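Local coordinates for type II restriction enzyme BsoBI (PDB 1DC1), which recognises the double-stranded DNA sequence 5'-CYCGRG-3' as a homodimer and cleaves it after the first cytosine, at residues D[70-75]-D[112-117]; D[76-81]-D[92-97]. One frame throughout, in Å; residues are numbered along the deposited sequence.

In the fold
Both contacts are buried and lie in the helical part of the subunit, their centres about 29 and 28 Å from the centre of the chain and 9 Å from each other. Contact 1 sets helix 69-75 against helix 110-152; contact 2 takes the turn that follows helix 69-75 and puts it against helix 88-103. The two meet where L72 and L73 pack on I95 and where Y74 touches D80. Their chemistry differs: contact 1 is methyl packing beside a water-bridged arginine, whereas contact 2 joins two serine hydroxyls and a water, and carries backbone and side-chain bonds on to the DNA. Both touch the second subunit and bound DNA, contact 1 at a phosphate, contact 2 at phosphates and bases.

Contact 1. Residues D[70-75]-D[112-117]; sequences DALLYA and DELIFR. With nucleotides of chain B.
L114 of helix 110-152 reaches across to both A75 and L72 of helix 69-75, and these methyl contacts form the apolar part of the interface. The short helical segments approach to 9.4 Å between axes and cross at 73°, so they meet over a small patch. The side chain of L114 has its CG anti to the backbone N (chi1 174°), which brings CD1 to 3.5 Å from A75 CB, and its CD2 lies 3.7 Å from L72 CD2. The two leucine side chains cross at about a right angle. At the end of helix 69-75, R117 CB packs against A75 O at 3.7 Å. L62 packs on L114 from a loop, and helix 88-103 adds I95 on L72 and L98 on A75.

The polar contacts gather round the guanidinium of R117. Water 1 joins A75 O, at 3.0 Å, to R117 NH1, also at 3.0 Å. One turn back, R117 NE makes a salt bridge to E113 OE2 at 2.7 Å, nearly in the guanidinium plane. NH1 also bonds to S39 of the second subunit, while E113 OE1 pairs with R47 of that subunit.

A separate bond leads to DNA: Y74 OH donates to OP1 of DG10 of chain B at 2.5 Å, with the oxygen at the ring edge, in plane. Helix 69-75 thus presses alanine and leucine methyls on helix 110-152 while its tyrosine holds the phosphate backbone. E113, shared between R117 and R47 of the second subunit, probably offsets part of the buried charge, and R117 ties the helix end through water to the dimer interface.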
loop_
_atom_site.group_PDB
_atom_site.type_symbol
_atom_site.label_atom_id
_atom_site.label_comp_id
_atom_site.label_asym_id
_atom_site.label_seq_id
_atom_site.Cartn_x
_atom_site.Cartn_y
_atom_site.Cartn_z
ATOM N N ASP D 70 19.279 11.697 -15.554
ATOM C CA ASP D 70 18.101 11.076 -14.954
ATOM C C ASP D 70 18.477 10.358 -13.672
ATOM O O ASP D 70 17.754 10.436 -12.676
ATOM C CB ASP D 70 17.456 10.151 -15.977
ATOM C CG ASP D 70 16.922 10.926 -17.191
ATOM O OD1 ASP D 70 16.211 11.939 -17.018
ATOM O OD2 ASP D 70 17.219 10.539 -18.324
ATOM N N ALA D 71 19.627 9.688 -13.697
ATOM C CA ALA D 71 20.175 8.979 -12.530
ATOM C C ALA D 71 20.445 10.017 -11.410
ATOM O O ALA D 71 20.154 9.778 -10.237
ATOM C CB ALA D 71 21.470 8.257 -12.911
ATOM N N LEU D 72 21.011 11.178 -11.774
ATOM C CA LEU D 72 21.272 12.242 -10.805
ATOM C C LEU D 72 19.943 12.716 -10.180
ATOM O O LEU D 72 19.871 12.920 -8.951
ATOM C CB LEU D 72 21.960 13.478 -11.433
ATOM C CG LEU D 72 23.374 13.432 -11.986
ATOM C CD1 LEU D 72 23.781 14.896 -12.341
ATOM C CD2 LEU D 72 24.327 12.844 -10.963
ATOM N N LEU D 73 18.908 12.892 -11.004
ATOM C CA LEU D 73 17.619 13.320 -10.469
ATOM C C LEU D 73 17.113 12.236 -9.520
ATOM O O LEU D 73 16.650 12.562 -8.413
ATOM C CB LEU D 73 16.579 13.559 -11.558
ATOM C CG LEU D 73 15.140 13.967 -11.132
ATOM C CD1 LEU D 73 15.144 15.311 -10.339
ATOM C CD2 LEU D 73 14.265 14.072 -12.390
ATOM N N TYR D 74 17.227 10.965 -9.905
ATOM C CA TYR D 74 16.762 9.918 -9.027
ATOM C C TYR D 74 17.528 9.885 -7.705
ATOM O O TYR D 74 16.915 9.795 -6.632
ATOM C CB TYR D 74 16.833 8.549 -9.721
ATOM C CG TYR D 74 15.716 7.619 -9.236
ATOM C CD1 TYR D 74 15.800 6.990 -7.973
ATOM C CD2 TYR D 74 14.541 7.436 -9.988
ATOM C CE1 TYR D 74 14.725 6.201 -7.460
ATOM C CE2 TYR D 74 13.484 6.660 -9.494
ATOM C CZ TYR D 74 13.600 6.057 -8.219
ATOM O OH TYR D 74 12.570 5.355 -7.688
ATOM N N ALA D 75 18.857 9.960 -7.784
ATOM C CA ALA D 75 19.727 9.959 -6.601
ATOM C C ALA D 75 19.472 11.158 -5.685
ATOM O O ALA D 75 19.785 11.087 -4.494
ATOM C CB ALA D 75 21.219 9.919 -7.016
ATOM N N ASP D 112 31.086 7.485 -4.879
ATOM C CA ASP D 112 30.313 6.479 -4.161
ATOM C C ASP D 112 29.146 7.133 -3.425
ATOM O O ASP D 112 28.131 6.491 -3.256
ATOM C CB ASP D 112 31.176 5.678 -3.192
ATOM C CG ASP D 112 31.914 4.516 -3.857
ATOM O OD1 ASP D 112 31.737 4.212 -5.061
ATOM O OD2 ASP D 112 32.699 3.904 -3.140
ATOM N N GLU D 113 29.286 8.384 -2.967
ATOM C CA GLU D 113 28.158 9.072 -2.328
ATOM C C GLU D 113 26.977 9.030 -3.341
ATOM O O GLU D 113 25.839 8.701 -2.986
ATOM C CB GLU D 113 28.503 10.542 -1.993
ATOM C CG GLU D 113 27.373 11.280 -1.239
ATOM C CD GLU D 113 27.111 10.729 0.182
ATOM O OE1 GLU D 113 28.017 10.077 0.743
ATOM O OE2 GLU D 113 26.007 10.946 0.761
ATOM N N LEU D 114 27.251 9.357 -4.597
ATOM C CA LEU D 114 26.229 9.358 -5.643
ATOM C C LEU D 114 25.638 7.972 -5.885
ATOM O O LEU D 114 24.403 7.795 -5.936
ATOM C CB LEU D 114 26.840 9.845 -6.956
ATOM C CG LEU D 114 25.950 9.780 -8.204
ATOM C CD1 LEU D 114 24.576 10.457 -7.963
ATOM C CD2 LEU D 114 26.720 10.478 -9.348
ATOM N N ILE D 115 26.529 6.987 -6.069
ATOM C CA ILE D 115 26.106 5.593 -6.330
ATOM C C ILE D 115 25.279 5.010 -5.168
ATOM O O ILE D 115 24.280 4.351 -5.403
ATOM C CB ILE D 115 27.329 4.607 -6.635
ATOM C CG1 ILE D 115 28.252 5.157 -7.767
ATOM C CG2 ILE D 115 26.790 3.264 -7.040
ATOM C CD1 ILE D 115 27.552 5.691 -9.001
ATOM N N PHE D 116 25.709 5.252 -3.931
ATOM C CA PHE D 116 25.027 4.794 -2.726
ATOM C C PHE D 116 23.621 5.442 -2.672
ATOM O O PHE D 116 22.645 4.758 -2.354
ATOM C CB PHE D 116 25.809 5.200 -1.458
ATOM C CG PHE D 116 27.086 4.420 -1.231
ATOM C CD1 PHE D 116 27.459 3.348 -2.065
ATOM C CD2 PHE D 116 27.923 4.758 -0.180
ATOM C CE1 PHE D 116 28.663 2.623 -1.850
ATOM C CE2 PHE D 116 29.124 4.040 0.048
ATOM C CZ PHE D 116 29.490 2.983 -0.784
ATOM N N ARG D 117 23.517 6.748 -2.973
ATOM C CA ARG D 117 22.210 7.405 -2.945
ATOM C C ARG D 117 21.330 6.937 -4.071
ATOM O O ARG D 117 20.132 6.737 -3.885
ATOM C CB ARG D 117 22.358 8.912 -2.946
ATOM C CG ARG D 117 22.704 9.346 -1.528
ATOM C CD ARG D 117 23.164 10.831 -1.290
ATOM N NE ARG D 117 23.322 10.983 0.169
ATOM C CZ ARG D 117 22.315 11.211 1.012
ATOM N NH1 ARG D 117 21.065 11.337 0.561
ATOM N NH2 ARG D 117 22.552 11.228 2.308
ATOM P P DG B 10 9.269 4.758 -8.703
ATOM O OP1 DG B 10 10.560 5.304 -9.202
ATOM O OP2 DG B 10 8.020 5.520 -8.927
ATOM O "O5'" DG B 10 9.165 3.247 -9.185
ATOM C "C5'" DG B 10 8.449 2.869 -10.342
ATOM C "C4'" DG B 10 7.905 1.468 -10.157
ATOM O "O4'" DG B 10 7.079 1.429 -8.979
ATOM C "C3'" DG B 10 6.987 1.077 -11.306
ATOM O "O3'" DG B 10 7.716 0.320 -12.236
ATOM C "C2'" DG B 10 5.914 0.224 -10.669
ATOM C "C1'" DG B 10 5.824 0.803 -9.268
ATOM N N9 DG B 10 4.778 1.803 -9.102
ATOM C C8 DG B 10 4.957 3.126 -8.755
ATOM N N7 DG B 10 3.834 3.761 -8.575
ATOM C C5 DG B 10 2.852 2.807 -8.843
ATOM C C6 DG B 10 1.407 2.905 -8.793
ATOM O O6 DG B 10 0.710 3.895 -8.549
ATOM N N1 DG B 10 0.793 1.678 -9.097
ATOM C C2 DG B 10 1.470 0.530 -9.483
ATOM N N2 DG B 10 0.692 -0.551 -9.801
ATOM N N3 DG B 10 2.809 0.442 -9.560
ATOM C C4 DG B 10 3.424 1.602 -9.205
HETATM O O HOH W 1 19.972 12.530 -1.911
#

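Contact 2. Residues D[76-81]-D[92-97]; sequences SGISDK and KESINN. With nucleotides of chain B.
S76 and I78, the sequence neighbours of G77, both meet S94 of helix 88-103; the positive phi of G77 belongs to the Schellman motif that ends helix 69-75. The tight part is here: S94 OG, turned anti to its own backbone N (chi1 -165°), lies only 2.4 Å from S76 OG, a separation short enough to leave its detail doubtful, and I78 CG1 comes within 3.2 Å of S94 OG. Water 2 belongs to it, donating to S76 O and S94 O and accepting from S94 OG. S76 OG also bonds to L73 O. By contrast, K92 and E93 on the outer helix face are exposed.

Beyond I78 the chain turns to the DNA of chain B. S79 caps helix 80-83 and bonds through OG to OP2 of DA9. K81, its chain bent at chi3 (-72°), donates hydrogen bonds from NZ to N7 of DA9 (3.0 Å), an atom common to both purines and consistent with reading the degenerate R position, and to O6 of DG10 (2.8 Å); NZ also salt-bridges D246 of the second subunit. With a leucine in its place, both base atoms would probably be left without this donor and D246 without this charged mate. D80 N donates to OP1 of DG10 at 3.0 Å.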
loop_
_atom_site.group_PDB
_atom_site.type_symbol
_atom_site.label_atom_id
_atom_site.label_comp_id
_atom_site.label_asym_id
_atom_site.label_seq_id
_atom_site.Cartn_x
_atom_site.Cartn_y
_atom_site.Cartn_z
ATOM N N SER D 76 18.903 12.236 -6.241
ATOM C CA SER D 76 18.589 13.452 -5.501
ATOM C C SER D 76 17.316 13.302 -4.678
ATOM O O SER D 76 16.900 14.231 -4.004
ATOM C CB SER D 76 18.513 14.669 -6.445
ATOM O OG SER D 76 17.204 14.899 -6.933
ATOM N N GLY D 77 16.705 12.119 -4.702
ATOM C CA GLY D 77 15.526 11.880 -3.890
ATOM C C GLY D 77 14.197 11.970 -4.591
ATOM O O GLY D 77 13.167 12.012 -3.906
ATOM N N ILE D 78 14.220 11.989 -5.929
ATOM C CA ILE D 78 13.016 12.087 -6.738
ATOM C C ILE D 78 12.598 10.766 -7.438
ATOM O O ILE D 78 13.236 10.331 -8.403
ATOM C CB ILE D 78 13.171 13.239 -7.793
ATOM C CG1 ILE D 78 13.644 14.542 -7.115
ATOM C CG2 ILE D 78 11.837 13.419 -8.560
ATOM C CD1 ILE D 78 12.728 15.057 -6.025
ATOM N N SER D 79 11.527 10.158 -6.935
ATOM C CA SER D 79 11.019 8.920 -7.501
ATOM C C SER D 79 10.412 9.229 -8.873
ATOM O O SER D 79 10.060 10.352 -9.157
ATOM C CB SER D 79 9.946 8.331 -6.594
ATOM O OG SER D 79 8.805 9.192 -6.579
ATOM N N ASP D 80 10.267 8.234 -9.726
ATOM C CA ASP D 80 9.667 8.525 -11.021
ATOM C C ASP D 80 8.211 8.949 -10.848
ATOM O O ASP D 80 7.684 9.739 -11.654
ATOM C CB ASP D 80 9.814 7.343 -11.959
ATOM C CG ASP D 80 11.233 7.220 -12.515
ATOM O OD1 ASP D 80 12.018 8.188 -12.397
ATOM O OD2 ASP D 80 11.551 6.147 -13.079
ATOM N N LYS D 81 7.578 8.467 -9.771
ATOM C CA LYS D 81 6.196 8.863 -9.476
ATOM C C LYS D 81 6.185 10.389 -9.146
ATOM O O LYS D 81 5.362 11.131 -9.673
ATOM C CB LYS D 81 5.635 8.053 -8.283
ATOM C CG LYS D 81 4.428 8.675 -7.625
ATOM C CD LYS D 81 3.579 7.675 -6.842
ATOM C CE LYS D 81 2.794 6.702 -7.711
ATOM N NZ LYS D 81 2.010 5.729 -6.866
ATOM N N LYS D 92 16.104 20.531 -11.757
ATOM C CA LYS D 92 17.464 21.061 -11.723
ATOM C C LYS D 92 17.812 21.462 -10.301
ATOM O O LYS D 92 18.916 21.210 -9.821
ATOM C CB LYS D 92 17.580 22.208 -12.708
ATOM C CG LYS D 92 17.428 21.657 -14.125
ATOM C CD LYS D 92 18.233 22.417 -15.130
ATOM C CE LYS D 92 17.936 21.883 -16.510
ATOM N NZ LYS D 92 18.736 22.661 -17.473
ATOM N N GLU D 93 16.839 22.017 -9.598
ATOM C CA GLU D 93 17.076 22.414 -8.243
ATOM C C GLU D 93 17.367 21.195 -7.367
ATOM O O GLU D 93 18.262 21.226 -6.544
ATOM C CB GLU D 93 15.865 23.152 -7.757
ATOM C CG GLU D 93 16.179 24.372 -6.990
ATOM C CD GLU D 93 14.939 24.878 -6.286
ATOM O OE1 GLU D 93 14.012 25.373 -7.004
ATOM O OE2 GLU D 93 14.901 24.759 -5.028
ATOM N N SER D 94 16.611 20.130 -7.556
ATOM C CA SER D 94 16.815 18.915 -6.784
ATOM C C SER D 94 18.231 18.389 -7.031
ATOM O O SER D 94 18.900 17.944 -6.111
ATOM C CB SER D 94 15.803 17.808 -7.208
ATOM O OG SER D 94 15.754 16.740 -6.256
ATOM N N ILE D 95 18.677 18.424 -8.283
ATOM C CA ILE D 95 20.005 17.911 -8.584
ATOM C C ILE D 95 21.052 18.796 -7.918
ATOM O O ILE D 95 22.016 18.287 -7.369
ATOM C CB ILE D 95 20.259 17.789 -10.124
ATOM C CG1 ILE D 95 19.387 16.676 -10.732
ATOM C CG2 ILE D 95 21.748 17.461 -10.392
ATOM C CD1 ILE D 95 19.334 16.709 -12.249
ATOM N N ASN D 96 20.862 20.111 -7.943
ATOM C CA ASN D 96 21.818 20.995 -7.275
ATOM C C ASN D 96 21.858 20.718 -5.771
ATOM O O ASN D 96 22.923 20.773 -5.146
ATOM C CB ASN D 96 21.482 22.467 -7.557
ATOM C CG ASN D 96 21.663 22.822 -9.039
ATOM O OD1 ASN D 96 22.507 22.233 -9.746
ATOM N ND2 ASN D 96 20.861 23.776 -9.524
ATOM N N ASN D 97 20.711 20.381 -5.193
ATOM C CA ASN D 97 20.674 20.100 -3.761
ATOM C C ASN D 97 21.523 18.880 -3.468
ATOM O O ASN D 97 22.243 18.835 -2.477
ATOM C CB ASN D 97 19.239 19.877 -3.318
ATOM C CG ASN D 97 18.416 21.169 -3.346
ATOM O OD1 ASN D 97 18.980 22.286 -3.314
ATOM N ND2 ASN D 97 17.081 21.029 -3.415
ATOM P P DG B 10 9.269 4.758 -8.703
ATOM O OP1 DG B 10 10.560 5.304 -9.202
ATOM O OP2 DG B 10 8.020 5.520 -8.927
ATOM O "O5'" DG B 10 9.165 3.247 -9.185
ATOM C "C5'" DG B 10 8.449 2.869 -10.342
ATOM C "C4'" DG B 10 7.905 1.468 -10.157
ATOM O "O4'" DG B 10 7.079 1.429 -8.979
ATOM C "C3'" DG B 10 6.987 1.077 -11.306
ATOM O "O3'" DG B 10 7.716 0.320 -12.236
ATOM C "C2'" DG B 10 5.914 0.224 -10.669
ATOM C "C1'" DG B 10 5.824 0.803 -9.268
ATOM N N9 DG B 10 4.778 1.803 -9.102
ATOM C C8 DG B 10 4.957 3.126 -8.755
ATOM N N7 DG B 10 3.834 3.761 -8.575
ATOM C C5 DG B 10 2.852 2.807 -8.843
ATOM C C6 DG B 10 1.407 2.905 -8.793
ATOM O O6 DG B 10 0.710 3.895 -8.549
ATOM N N1 DG B 10 0.793 1.678 -9.097
ATOM C C2 DG B 10 1.470 0.530 -9.483
ATOM N N2 DG B 10 0.692 -0.551 -9.801
ATOM N N3 DG B 10 2.809 0.442 -9.560
ATOM C C4 DG B 10 3.424 1.602 -9.205
ATOM P P DA B 9 7.178 7.668 -3.800
ATOM O OP1 DA B 9 7.893 7.871 -2.512
ATOM O OP2 DA B 9 6.885 8.860 -4.641
ATOM O "O5'" DA B 9 7.904 6.558 -4.715
ATOM C "C5'" DA B 9 8.923 5.644 -4.198
ATOM C "C4'" DA B 9 8.772 4.275 -4.821
ATOM O "O4'" DA B 9 7.756 3.493 -4.165
ATOM C "C3'" DA B 9 8.373 4.245 -6.288
ATOM O "O3'" DA B 9 9.487 4.567 -7.126
ATOM C "C2'" DA B 9 7.834 2.829 -6.449
ATOM C "C1'" DA B 9 7.171 2.584 -5.096
ATOM N N9 DA B 9 5.733 2.859 -5.136
ATOM C C8 DA B 9 5.102 4.086 -5.020
ATOM N N7 DA B 9 3.800 4.015 -5.121
ATOM C C5 DA B 9 3.542 2.660 -5.305
ATOM C C6 DA B 9 2.346 1.925 -5.473
ATOM N N6 DA B 9 1.126 2.454 -5.471
ATOM N N1 DA B 9 2.457 0.601 -5.640
ATOM C C2 DA B 9 3.672 0.036 -5.639
ATOM N N3 DA B 9 4.851 0.604 -5.489
ATOM C C4 DA B 9 4.722 1.935 -5.320
HETATM O O HOH W 2 17.651 17.049 -3.692
#